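Local coordinates for protein MHC class I antigen (Ctenopharyngodon idella, PDB 5H5Z) that probably presents short peptides to T cells as the heavy chain of a bony fish class I histocompatibility molecule, paired with beta-2-microglobulin, at residues T195-G200 and Q235-L240; P181-L186 and K261-T266; V206-Q211 and C254-Q259; H3-V8 and G25-G30. All blocks are in the same frame, centred on the assembly; numbering follows the deposited sequence.

Interaction 1 of 4, residues T195-G200 and Q235-L240; sequences TCHATG and QRMSTL
Strands 195-199 and 235-240 run antiparallel as direct neighbours in one sheet of the immunoglobulin domain. The tight part is the backbone ladder together with the buried end at His-197, Thr-199 and Gln-235. Cys-196 and Ser-238 form a hydrogen-bonded pair, with Cys-196 N to Ser-238 O at 2.7 Å nearly along the C=O axis; Ala-198 and Arg-236 repeat it, Ala-198 N to Arg-236 O measuring 2.9 Å. Gln-235 OE1 comes in the plane of the His-197 ring at its edge, 3.0 Å from His-197 CE1, with amide and ring planes 78° apart. Gln-235 NE2 instead bonds Asn-229 OD1 and Ser-12 O of beta-2-microglobulin, and Thr-199 OG1 bonds His-13 O of that chain.

Farther along this face, at the partly exposed Met-237 and Thr-239, the contact is looser. Thr-195 CG2 lies 3.7 Å from Met-237 SD, and the two threonine hydroxyls share only a weak hydrogen bond, Thr-195 OG1 to Thr-239 OG1 at 3.3 Å. Arg-236, on the other face, is also partly exposed.

The chemistry is thus two-sided: a face turned to the core, linked by the Cys-196 to Cys-254 disulfide and with its polar atoms paired (Ser-238 OG to Trp-210 NE1, Arg-236 NE to Gly-224 O), and a polar face suited to docking the partner subunit.

Interaction 2 of 4, residues P181-L186 and K261-T266; sequences PQVSLL and KTIRKT
Strands 182-186 and 261-266 run nearly parallel, their axes 7.3 Å apart at closest approach and inclined by 19°, so they meet through side chains rather than as paired strands. Val-183, facing Ile-263 and Lys-265, sits in the middle and sends one methyl to each. Its CG2 lies 4.0 Å from Ile-263 CD1, the two side chains reaching past one another from opposite strands; its CG1, anti to the backbone N, rests 3.8 Å from Lys-265 CG. At one end the same Ile-263 CD1 reaches Pro-181 O at 3.4 Å. At the other, Leu-185 CG packs 3.6 Å from Lys-265 CB, and Leu-185 CD1 touches the backbone of Thr-266.

Lys-265 works in two ways. Bent at chi2 (-74°), its chain crosses Val-183 obliquely, CG against CG1, and brings CE to 3.3 Å from Val-183 O. The ammonium is linked to that carbonyl by a water, which accepts from Lys-265 NZ and donates to Val-183 O, each at 3.0 Å. Inward of the pair, Pro-181 and Val-183 both lean on Val-256, and Leu-185 on Cys-196. The two strands are edge strands, within this chain, of different sheets, closing one side of the beta sandwich of a C1-set immunoglobulin domain.

Interaction 3 of 4, residues V206-Q211 and C254-Q259; sequences VTITWQ and CVVEHQ
Four backbone hydrogen bonds tie strand 207-211 to the antiparallel strand 254-258. Thr-207 and Glu-257 bond both ways, Glu-257 N to Thr-207 O being the shorter at 2.7 Å and almost straight (176°). Thr-209 and Val-255 do the same, with Val-255 N to Thr-209 O at 2.8 Å; in all four the donor lies in the carbonyl plane.

Sulfur and aromatic contacts mark the inner face. Cys-254 CB stands over one face of Trp-210, offset toward the rim and 3.9 Å from Trp-210 CZ3, a CH-pi contact. Cys-254 SG, anti to its backbone N (chi1 176°), is 4.7 Å from the centroid of the Trp-210 six-membered ring and also meets Ile-208 CG2 at 3.6 Å. From there it joins Cys-196 on the facing sheet, and Trp-210 NE1 is held by Ser-238 OG.

Apolar packing carries on along this side, where Val-206 CG2 lies 3.7 Å from Val-256 CG1. The other face, with Thr-207, Thr-209, Val-255 and Glu-257, is more open to solvent; there Thr-209 OG1 sits beside Val-255 CB at 3.5 Å. A disulfide packed against a tryptophan whose N-H is satisfied implies a covalently fixed, largely apolar centre to the immunoglobulin domain.

Interaction 4 of 4, residues H3-V8 and G25-G30; sequences HSLKYV and GMVDDG
The His-3 ring and the Asp-28 carboxylate lie almost in one plane, 5° apart, meeting edge to edge. His-3 ND1 donates to the syn lone pair of Asp-28 OD2 at 2.7 Å, while the other oxygen, Asp-28 OD1, takes the backbone N of Ser-4 at 2.9 Å nearly along its C-O axis. With both oxygens gripped, the carboxylate is fixed in rotation, and the negative charge would probably favour a protonated imidazole.

Lys-6, extended beyond CG, crosses Asp-29 obliquely, and its NZ forms a salt bridge with Asp-29 OD1 at 2.9 Å. Both aspartates sit in the type I' turn from Val-27 to Gly-30, so each pins the turn to strand 3-8. A water joins Ser-4 OG to Asp-29 N. Farther along, the Lys-6 and Met-26 backbones bond both ways, Met-26 N to Lys-6 O at 2.8 Å, and Met-26 CE meets Val-8 CG1 at 3.9 Å, the two side chains crossing at about a right angle.

On the opposite face Gly-25, having no side chain, lets the Tyr-7 ring lie directly against its backbone, Tyr-7 CD1 resting 3.7 Å from Gly-25 CA. Tyr-7 OH bonds the backbone of the bound peptide, and Val-8 packs on Phe-57 of beta-2-microglobulin, as befits the floor of a class I peptide-binding groove.

Overall arrangement
Interactions 1, 2 and 3 together build the immunoglobulin domain, their centres 8 to 9 Å apart. Interactions 1 and 3 belong to its two facing sheets, stitched by the disulfide, Cys-196 SG to Cys-254 SG at 2.0 Å. Interaction 2 bridges the same sheets at one side: strand 182-187 pairs with 194-201 of interaction 1, and Ile-263 O bonds Val-256 N of interaction 3 at 2.8 Å. Interaction 4 stands apart in the peptide-binding platform, its centre about 27 Å from that of interaction 1 and its nearest atoms about 11 Å from interaction 3. It alone of the four reaches the peptide; interactions 1, 2 and 4 all touch beta-2-microglobulin, which thus contacts both domains.

Interaction 1 of 4, residues T195-G200 and Q235-L240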
loop_
_atom_site.group_PDB
_atom_site.type_symbol
_atom_site.label_atom_id
_atom_site.label_comp_id
_atom_site.label_asym_id
_atom_site.label_seq_id
_atom_site.Cartn_x
_atom_site.Cartn_y
_atom_site.Cartn_z
ATOM N N THR A 195 1.920 12.678 -22.335
ATOM C CA THR A 195 2.140 11.844 -21.156
ATOM C C THR A 195 2.838 10.536 -21.532
ATOM O O THR A 195 2.369 9.788 -22.393
ATOM C CB THR A 195 0.814 11.528 -20.427
ATOM O OG1 THR A 195 0.231 12.745 -19.951
ATOM C CG2 THR A 195 1.047 10.605 -19.229
ATOM N N CYS A 196 3.965 10.276 -20.883
ATOM C CA CYS A 196 4.648 8.988 -21.012
ATOM C C CYS A 196 4.201 8.083 -19.869
ATOM O O CYS A 196 4.528 8.333 -18.708
ATOM C CB CYS A 196 6.156 9.198 -20.973
ATOM S SG CYS A 196 7.163 7.719 -21.218
ATOM N N HIS A 197 3.450 7.039 -20.215
ATOM C CA HIS A 197 2.799 6.170 -19.247
ATOM C C HIS A 197 3.457 4.795 -19.254
ATOM O O HIS A 197 3.545 4.157 -20.304
ATOM C CB HIS A 197 1.307 6.048 -19.591
ATOM C CG HIS A 197 0.537 5.154 -18.667
ATOM N ND1 HIS A 197 0.132 5.550 -17.410
ATOM C CD2 HIS A 197 0.082 3.889 -18.827
ATOM C CE1 HIS A 197 -0.523 4.559 -16.829
ATOM N NE2 HIS A 197 -0.570 3.542 -17.669
ATOM N N ALA A 198 3.914 4.358 -18.079
ATOM C CA ALA A 198 4.543 3.046 -17.901
ATOM C C ALA A 198 3.719 2.232 -16.922
ATOM O O ALA A 198 3.414 2.710 -15.826
ATOM C CB ALA A 198 5.964 3.207 -17.384
ATOM N N THR A 199 3.363 1.005 -17.302
ATOM C CA THR A 199 2.510 0.169 -16.452
ATOM C C THR A 199 2.883 -1.314 -16.488
ATOM O O THR A 199 3.488 -1.792 -17.453
ATOM C CB THR A 199 1.009 0.329 -16.797
ATOM O OG1 THR A 199 0.210 -0.200 -15.729
ATOM C CG2 THR A 199 0.645 -0.383 -18.109
ATOM N N GLY A 200 2.510 -2.032 -15.432
ATOM C CA GLY A 200 2.617 -3.486 -15.405
ATOM C C GLY A 200 3.973 -4.014 -14.993
ATOM O O GLY A 200 4.270 -5.187 -15.192
ATOM N N GLN A 235 2.569 1.171 -11.741
ATOM C CA GLN A 235 2.598 2.090 -12.876
ATOM C C GLN A 235 3.120 3.452 -12.441
ATOM O O GLN A 235 3.137 3.768 -11.248
ATOM C CB GLN A 235 1.216 2.201 -13.531
ATOM C CG GLN A 235 0.134 2.854 -12.685
ATOM C CD GLN A 235 -1.066 3.245 -13.520
ATOM O OE1 GLN A 235 -1.186 4.392 -13.944
ATOM N NE2 GLN A 235 -1.942 2.285 -13.793
ATOM N N ARG A 236 3.563 4.239 -13.417
ATOM C CA ARG A 236 4.033 5.604 -13.194
ATOM C C ARG A 236 3.995 6.344 -14.521
ATOM O O ARG A 236 4.141 5.738 -15.587
ATOM C CB ARG A 236 5.459 5.610 -12.630
ATOM C CG ARG A 236 5.846 6.906 -11.941
ATOM C CD ARG A 236 7.140 6.780 -11.154
ATOM N NE ARG A 236 7.395 7.999 -10.388
ATOM C CZ ARG A 236 8.318 8.123 -9.439
ATOM N NH1 ARG A 236 9.097 7.097 -9.119
ATOM N NH2 ARG A 236 8.459 9.281 -8.805
ATOM N N MET A 237 3.798 7.654 -14.460
ATOM C CA MET A 237 3.821 8.460 -15.671
ATOM C C MET A 237 4.560 9.775 -15.483
ATOM O O MET A 237 4.732 10.255 -14.361
ATOM C CB MET A 237 2.401 8.701 -16.194
ATOM C CG MET A 237 1.584 9.693 -15.380
ATOM S SD MET A 237 -0.145 9.590 -15.849
ATOM C CE MET A 237 -0.676 11.267 -15.511
ATOM N N SER A 238 5.003 10.342 -16.597
ATOM C CA SER A 238 5.560 11.688 -16.613
ATOM C C SER A 238 4.903 12.471 -17.730
ATOM O O SER A 238 4.592 11.919 -18.782
ATOM C CB SER A 238 7.072 11.652 -16.825
ATOM O OG SER A 238 7.605 12.965 -16.808
ATOM N N THR A 239 4.703 13.762 -17.499
ATOM C CA THR A 239 4.011 14.616 -18.454
ATOM C C THR A 239 4.929 15.749 -18.892
ATOM O O THR A 239 5.515 16.435 -18.053
ATOM C CB THR A 239 2.715 15.190 -17.840
ATOM O OG1 THR A 239 1.874 14.113 -17.404
ATOM C CG2 THR A 239 1.953 16.030 -18.850
ATOM N N LEU A 240 5.054 15.925 -20.207
ATOM C CA LEU A 240 5.830 17.017 -20.786
ATOM C C LEU A 240 4.887 18.078 -21.322
ATOM O O LEU A 240 4.031 17.787 -22.160
ATOM C CB LEU A 240 6.726 16.512 -21.922
ATOM C CG LEU A 240 7.601 17.558 -22.626
ATOM C CD1 LEU A 240 8.752 18.001 -21.735
ATOM C CD2 LEU A 240 8.128 17.031 -23.955
#

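Interaction 2 of 4, residues P181-L186 and K261-T266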
loop_
_atom_site.group_PDB
_atom_site.type_symbol
_atom_site.label_atom_id
_atom_site.label_comp_id
_atom_site.label_asym_id
_atom_site.label_seq_id
_atom_site.Cartn_x
_atom_site.Cartn_y
_atom_site.Cartn_z
ATOM N N PRO A 181 8.145 -2.740 -17.997
ATOM C CA PRO A 181 6.982 -1.863 -18.189
ATOM C C PRO A 181 6.441 -1.899 -19.613
ATOM O O PRO A 181 7.206 -2.031 -20.578
ATOM C CB PRO A 181 7.499 -0.459 -17.846
ATOM C CG PRO A 181 8.974 -0.551 -17.774
ATOM C CD PRO A 181 9.361 -1.996 -17.612
ATOM N N GLN A 182 5.119 -1.826 -19.722
ATOM C CA GLN A 182 4.459 -1.562 -20.994
ATOM C C GLN A 182 4.340 -0.048 -21.099
ATOM O O GLN A 182 3.766 0.593 -20.220
ATOM C CB GLN A 182 3.093 -2.252 -21.054
ATOM C CG GLN A 182 3.180 -3.774 -20.958
ATOM C CD GLN A 182 1.829 -4.462 -20.879
ATOM O OE1 GLN A 182 1.540 -5.175 -19.913
ATOM N NE2 GLN A 182 0.998 -4.264 -21.897
ATOM N N VAL A 183 4.905 0.525 -22.160
ATOM C CA VAL A 183 5.058 1.976 -22.267
ATOM C C VAL A 183 4.265 2.538 -23.438
ATOM O O VAL A 183 4.321 2.000 -24.549
ATOM C CB VAL A 183 6.548 2.378 -22.410
ATOM C CG1 VAL A 183 6.706 3.893 -22.495
ATOM C CG2 VAL A 183 7.380 1.821 -21.259
ATOM N N SER A 184 3.519 3.613 -23.181
ATOM C CA SER A 184 2.812 4.345 -24.236
ATOM C C SER A 184 3.026 5.854 -24.107
ATOM O O SER A 184 3.296 6.360 -23.013
ATOM C CB SER A 184 1.313 4.028 -24.210
ATOM O OG SER A 184 1.065 2.664 -24.512
ATOM N N LEU A 185 2.918 6.562 -25.231
ATOM C CA LEU A 185 2.898 8.023 -25.235
ATOM C C LEU A 185 1.478 8.461 -25.530
ATOM O O LEU A 185 0.900 8.069 -26.551
ATOM C CB LEU A 185 3.838 8.601 -26.296
ATOM C CG LEU A 185 5.287 8.949 -25.956
ATOM C CD1 LEU A 185 5.882 9.755 -27.099
ATOM C CD2 LEU A 185 5.422 9.718 -24.650
ATOM N N LEU A 186 0.934 9.284 -24.636
ATOM C CA LEU A 186 -0.473 9.662 -24.684
ATOM C C LEU A 186 -0.623 11.149 -24.897
ATOM O O LEU A 186 0.165 11.944 -24.382
ATOM C CB LEU A 186 -1.173 9.274 -23.376
ATOM C CG LEU A 186 -0.946 7.874 -22.787
ATOM C CD1 LEU A 186 -1.724 7.692 -21.491
ATOM C CD2 LEU A 186 -1.281 6.775 -23.781
ATOM N N LYS A 261 17.434 -1.726 -18.346
ATOM C CA LYS A 261 16.981 -1.810 -19.733
ATOM C C LYS A 261 16.089 -0.614 -20.030
ATOM O O LYS A 261 15.360 -0.151 -19.148
ATOM C CB LYS A 261 16.237 -3.128 -19.976
ATOM C CG LYS A 261 17.101 -4.368 -19.767
ATOM C CD LYS A 261 16.309 -5.666 -19.891
ATOM C CE LYS A 261 16.089 -6.067 -21.344
ATOM N NZ LYS A 261 17.352 -6.467 -22.033
ATOM N N THR A 262 16.154 -0.111 -21.262
ATOM C CA THR A 262 15.418 1.098 -21.632
ATOM C C THR A 262 14.459 0.878 -22.795
ATOM O O THR A 262 14.748 0.118 -23.723
ATOM C CB THR A 262 16.364 2.261 -22.001
ATOM O OG1 THR A 262 17.291 1.825 -23.002
ATOM C CG2 THR A 262 17.128 2.757 -20.784
ATOM N N ILE A 263 13.314 1.551 -22.721
ATOM C CA ILE A 263 12.339 1.606 -23.805
ATOM C C ILE A 263 12.183 3.088 -24.176
ATOM O O ILE A 263 12.120 3.941 -23.291
ATOM C CB ILE A 263 10.987 0.974 -23.380
ATOM C CG1 ILE A 263 11.208 -0.461 -22.869
ATOM C CG2 ILE A 263 10.004 0.966 -24.546
ATOM C CD1 ILE A 263 10.054 -1.055 -22.082
ATOM N N ARG A 264 12.166 3.391 -25.474
ATOM C CA ARG A 264 12.031 4.766 -25.949
ATOM C C ARG A 264 10.781 4.936 -26.818
ATOM O O ARG A 264 10.507 4.116 -27.694
ATOM C CB ARG A 264 13.290 5.192 -26.722
ATOM C CG ARG A 264 13.318 6.655 -27.157
ATOM C CD ARG A 264 14.544 6.980 -28.000
ATOM N NE ARG A 264 15.794 6.820 -27.254
ATOM C CZ ARG A 264 16.420 7.795 -26.597
ATOM N NH1 ARG A 264 15.925 9.030 -26.579
ATOM N NH2 ARG A 264 17.551 7.533 -25.951
ATOM N N LYS A 265 10.018 5.995 -26.569
ATOM C CA LYS A 265 8.885 6.319 -27.436
ATOM C C LYS A 265 9.051 7.708 -28.031
ATOM O O LYS A 265 9.560 8.606 -27.366
ATOM C CB LYS A 265 7.557 6.203 -26.683
ATOM C CG LYS A 265 7.246 4.806 -26.165
ATOM C CD LYS A 265 6.822 3.872 -27.284
ATOM C CE LYS A 265 6.749 2.434 -26.793
ATOM N NZ LYS A 265 6.277 1.529 -27.877
ATOM N N THR A 266 8.632 7.874 -29.286
ATOM C CA THR A 266 8.768 9.151 -29.998
ATOM C C THR A 266 7.412 9.641 -30.516
ATOM O O THR A 266 6.399 8.973 -30.325
ATOM C CB THR A 266 9.761 9.047 -31.184
ATOM O OG1 THR A 266 9.230 8.172 -32.188
ATOM C CG2 THR A 266 11.127 8.535 -30.724
HETATM O O HOH W 1 3.445 2.348 -27.435
#

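Interaction 3 of 4, residues V206-Q211 and C254-Q259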
loop_
_atom_site.group_PDB
_atom_site.type_symbol
_atom_site.label_atom_id
_atom_site.label_comp_id
_atom_site.label_asym_id
_atom_site.label_seq_id
_atom_site.Cartn_x
_atom_site.Cartn_y
_atom_site.Cartn_z
ATOM N N VAL A 206 11.314 2.602 -11.104
ATOM C CA VAL A 206 11.336 2.927 -12.537
ATOM C C VAL A 206 11.839 4.360 -12.757
ATOM O O VAL A 206 11.593 5.240 -11.935
ATOM C CB VAL A 206 9.954 2.685 -13.205
ATOM C CG1 VAL A 206 8.927 3.741 -12.793
ATOM C CG2 VAL A 206 10.077 2.628 -14.720
ATOM N N THR A 207 12.564 4.581 -13.851
ATOM C CA THR A 207 13.043 5.919 -14.182
ATOM C C THR A 207 12.458 6.360 -15.516
ATOM O O THR A 207 12.683 5.719 -16.545
ATOM C CB THR A 207 14.585 5.990 -14.198
ATOM O OG1 THR A 207 15.090 5.584 -12.922
ATOM C CG2 THR A 207 15.065 7.409 -14.483
ATOM N N ILE A 208 11.687 7.447 -15.484
ATOM C CA ILE A 208 11.088 8.002 -16.691
ATOM C C ILE A 208 11.735 9.351 -16.942
ATOM O O ILE A 208 11.765 10.203 -16.057
ATOM C CB ILE A 208 9.557 8.166 -16.566
ATOM C CG1 ILE A 208 8.903 6.834 -16.197
ATOM C CG2 ILE A 208 8.964 8.720 -17.858
ATOM C CD1 ILE A 208 7.417 6.911 -15.922
ATOM N N THR A 209 12.272 9.531 -18.143
ATOM C CA THR A 209 12.906 10.792 -18.505
ATOM C C THR A 209 12.454 11.242 -19.880
ATOM O O THR A 209 11.952 10.451 -20.679
ATOM C CB THR A 209 14.446 10.694 -18.510
ATOM O OG1 THR A 209 14.855 9.663 -19.414
ATOM C CG2 THR A 209 14.992 10.397 -17.117
ATOM N N TRP A 210 12.693 12.512 -20.160
ATOM C CA TRP A 210 12.401 13.086 -21.457
ATOM C C TRP A 210 13.697 13.552 -22.088
ATOM O O TRP A 210 14.602 14.002 -21.404
ATOM C CB TRP A 210 11.442 14.263 -21.321
ATOM C CG TRP A 210 10.077 13.881 -20.883
ATOM C CD1 TRP A 210 9.604 13.870 -19.612
ATOM C CD2 TRP A 210 8.996 13.462 -21.716
ATOM N NE1 TRP A 210 8.302 13.468 -19.596
ATOM C CE2 TRP A 210 7.901 13.213 -20.877
ATOM C CE3 TRP A 210 8.848 13.277 -23.090
ATOM C CZ2 TRP A 210 6.679 12.786 -21.361
ATOM C CZ3 TRP A 210 7.634 12.857 -23.568
ATOM C CH2 TRP A 210 6.563 12.616 -22.708
ATOM N N GLN A 211 13.786 13.419 -23.403
ATOM C CA GLN A 211 14.945 13.904 -24.124
ATOM C C GLN A 211 14.515 14.819 -25.264
ATOM O O GLN A 211 13.491 14.602 -25.899
ATOM C CB GLN A 211 15.786 12.741 -24.654
ATOM C CG GLN A 211 16.647 12.079 -23.591
ATOM C CD GLN A 211 17.859 11.372 -24.165
ATOM O OE1 GLN A 211 17.801 10.799 -25.248
ATOM N NE2 GLN A 211 18.962 11.410 -23.437
ATOM N N CYS A 254 10.434 10.022 -24.982
ATOM C CA CYS A 254 10.418 9.563 -23.598
ATOM C C CYS A 254 11.302 8.338 -23.479
ATOM O O CYS A 254 11.295 7.481 -24.365
ATOM C CB CYS A 254 9.004 9.196 -23.145
ATOM S SG CYS A 254 9.007 8.528 -21.469
ATOM N N VAL A 255 12.058 8.258 -22.387
ATOM C CA VAL A 255 12.865 7.078 -22.095
ATOM C C VAL A 255 12.426 6.488 -20.756
ATOM O O VAL A 255 12.437 7.173 -19.731
ATOM C CB VAL A 255 14.382 7.389 -22.089
ATOM C CG1 VAL A 255 15.190 6.120 -21.836
ATOM C CG2 VAL A 255 14.814 8.027 -23.406
ATOM N N VAL A 256 12.018 5.221 -20.780
ATOM C CA VAL A 256 11.656 4.501 -19.558
ATOM C C VAL A 256 12.711 3.441 -19.255
ATOM O O VAL A 256 12.955 2.543 -20.072
ATOM C CB VAL A 256 10.255 3.852 -19.649
ATOM C CG1 VAL A 256 9.920 3.123 -18.358
ATOM C CG2 VAL A 256 9.196 4.902 -19.934
ATOM N N GLU A 257 13.339 3.560 -18.087
ATOM C CA GLU A 257 14.359 2.607 -17.652
ATOM C C GLU A 257 13.886 1.757 -16.472
ATOM O O GLU A 257 13.408 2.278 -15.467
ATOM C CB GLU A 257 15.674 3.318 -17.308
ATOM C CG GLU A 257 16.826 2.354 -17.032
ATOM C CD GLU A 257 18.159 3.048 -16.814
ATOM O OE1 GLU A 257 18.967 2.529 -16.019
ATOM O OE2 GLU A 257 18.404 4.106 -17.429
ATOM N N HIS A 258 14.041 0.443 -16.607
ATOM C CA HIS A 258 13.647 -0.513 -15.576
ATOM C C HIS A 258 14.580 -1.705 -15.677
ATOM O O HIS A 258 14.786 -2.234 -16.769
ATOM C CB HIS A 258 12.195 -0.944 -15.800
ATOM C CG HIS A 258 11.697 -1.978 -14.835
ATOM N ND1 HIS A 258 11.250 -1.666 -13.568
ATOM C CD2 HIS A 258 11.534 -3.314 -14.971
ATOM C CE1 HIS A 258 10.857 -2.770 -12.959
ATOM N NE2 HIS A 258 11.017 -3.783 -13.789
ATOM N N GLN A 259 15.154 -2.107 -14.542
ATOM C CA GLN A 259 16.097 -3.232 -14.494
ATOM C C GLN A 259 17.206 -3.129 -15.557
ATOM O O GLN A 259 17.439 -4.071 -16.317
ATOM C CB GLN A 259 15.349 -4.572 -14.601
ATOM C CG GLN A 259 14.363 -4.837 -13.474
ATOM C CD GLN A 259 15.037 -4.954 -12.120
ATOM O OE1 GLN A 259 15.978 -5.730 -11.947
ATOM N NE2 GLN A 259 14.556 -4.182 -11.150
#

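Interaction 4 of 4, residues H3-V8 and G25-G30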
loop_
_atom_site.group_PDB
_atom_site.type_symbol
_atom_site.label_atom_id
_atom_site.label_comp_id
_atom_site.label_asym_id
_atom_site.label_seq_id
_atom_site.Cartn_x
_atom_site.Cartn_y
_atom_site.Cartn_z
ATOM N N HIS A 3 14.648 -9.087 0.974
ATOM C CA HIS A 3 13.252 -9.441 1.162
ATOM C C HIS A 3 12.838 -9.075 2.561
ATOM O O HIS A 3 13.690 -8.935 3.445
ATOM C CB HIS A 3 13.013 -10.932 0.917
ATOM C CG HIS A 3 13.348 -11.371 -0.473
ATOM N ND1 HIS A 3 12.592 -11.015 -1.571
ATOM C CD2 HIS A 3 14.373 -12.116 -0.950
ATOM C CE1 HIS A 3 13.133 -11.527 -2.661
ATOM N NE2 HIS A 3 14.214 -12.200 -2.312
ATOM N N SER A 4 11.534 -8.919 2.761
ATOM C CA SER A 4 11.008 -8.524 4.063
ATOM C C SER A 4 9.727 -9.260 4.418
ATOM O O SER A 4 8.951 -9.647 3.540
ATOM C CB SER A 4 10.749 -7.014 4.093
ATOM O OG SER A 4 9.694 -6.674 3.208
ATOM N N LEU A 5 9.519 -9.437 5.721
ATOM C CA LEU A 5 8.285 -9.966 6.280
ATOM C C LEU A 5 7.758 -8.922 7.258
ATOM O O LEU A 5 8.504 -8.455 8.125
ATOM C CB LEU A 5 8.548 -11.302 7.002
ATOM C CG LEU A 5 7.417 -11.902 7.851
ATOM C CD1 LEU A 5 6.147 -12.165 7.052
ATOM C CD2 LEU A 5 7.877 -13.174 8.565
ATOM N N LYS A 6 6.491 -8.539 7.105
ATOM C CA LYS A 6 5.891 -7.502 7.949
ATOM C C LYS A 6 4.459 -7.839 8.332
ATOM O O LYS A 6 3.695 -8.400 7.536
ATOM C CB LYS A 6 5.886 -6.137 7.239
ATOM C CG LYS A 6 7.244 -5.623 6.797
ATOM C CD LYS A 6 7.083 -4.367 5.959
ATOM C CE LYS A 6 8.416 -3.814 5.487
ATOM N NZ LYS A 6 8.171 -2.623 4.623
ATOM N N TYR A 7 4.105 -7.487 9.562
ATOM C CA TYR A 7 2.731 -7.594 10.024
ATOM C C TYR A 7 2.229 -6.221 10.416
ATOM O O TYR A 7 2.955 -5.440 11.027
ATOM C CB TYR A 7 2.622 -8.585 11.188
ATOM C CG TYR A 7 2.829 -10.003 10.726
ATOM C CD1 TYR A 7 1.769 -10.748 10.219
ATOM C CD2 TYR A 7 4.092 -10.595 10.771
ATOM C CE1 TYR A 7 1.950 -12.051 9.779
ATOM C CE2 TYR A 7 4.285 -11.896 10.328
ATOM C CZ TYR A 7 3.209 -12.618 9.835
ATOM O OH TYR A 7 3.391 -13.907 9.388
ATOM N N VAL A 8 0.992 -5.925 10.031
ATOM C CA VAL A 8 0.341 -4.674 10.427
ATOM C C VAL A 8 -1.002 -4.995 11.081
ATOM O O VAL A 8 -1.868 -5.615 10.461
ATOM C CB VAL A 8 0.209 -3.657 9.255
ATOM C CG1 VAL A 8 1.583 -3.167 8.807
ATOM C CG2 VAL A 8 -0.570 -4.237 8.085
ATOM N N GLY A 25 -0.540 -9.646 6.851
ATOM C CA GLY A 25 0.869 -9.998 6.750
ATOM C C GLY A 25 1.340 -9.866 5.320
ATOM O O GLY A 25 0.593 -10.177 4.390
ATOM N N MET A 26 2.576 -9.405 5.155
ATOM C CA MET A 26 3.133 -9.092 3.845
ATOM C C MET A 26 4.553 -9.623 3.698
ATOM O O MET A 26 5.348 -9.565 4.640
ATOM C CB MET A 26 3.156 -7.572 3.634
ATOM C CG MET A 26 1.789 -6.913 3.546
ATOM S SD MET A 26 1.940 -5.122 3.623
ATOM C CE MET A 26 2.128 -4.861 5.387
ATOM N N VAL A 27 4.866 -10.141 2.512
ATOM C CA VAL A 27 6.247 -10.374 2.121
ATOM C C VAL A 27 6.543 -9.441 0.954
ATOM O O VAL A 27 5.789 -9.418 -0.027
ATOM C CB VAL A 27 6.501 -11.857 1.772
ATOM C CG1 VAL A 27 7.889 -12.072 1.168
ATOM C CG2 VAL A 27 6.354 -12.695 3.027
ATOM N N ASP A 28 7.615 -8.657 1.084
ATOM C CA ASP A 28 7.978 -7.623 0.098
ATOM C C ASP A 28 6.800 -6.688 -0.178
ATOM O O ASP A 28 6.546 -6.287 -1.325
ATOM C CB ASP A 28 8.515 -8.266 -1.200
ATOM C CG ASP A 28 9.806 -9.052 -0.978
ATOM O OD1 ASP A 28 10.307 -9.099 0.168
ATOM O OD2 ASP A 28 10.324 -9.628 -1.957
ATOM N N ASP A 29 6.078 -6.364 0.897
ATOM C CA ASP A 29 4.933 -5.445 0.872
ATOM C C ASP A 29 3.739 -5.944 0.060
ATOM O O ASP A 29 2.827 -5.176 -0.260
ATOM C CB ASP A 29 5.384 -4.041 0.448
ATOM C CG ASP A 29 6.485 -3.500 1.340
ATOM O OD1 ASP A 29 6.252 -3.378 2.560
ATOM O OD2 ASP A 29 7.587 -3.210 0.833
ATOM N N GLY A 30 3.739 -7.240 -0.242
ATOM C CA GLY A 30 2.610 -7.898 -0.885
ATOM C C GLY A 30 1.915 -8.800 0.115
ATOM O O GLY A 30 2.556 -9.649 0.746
HETATM O O HOH W 2 6.776 -6.981 3.660
#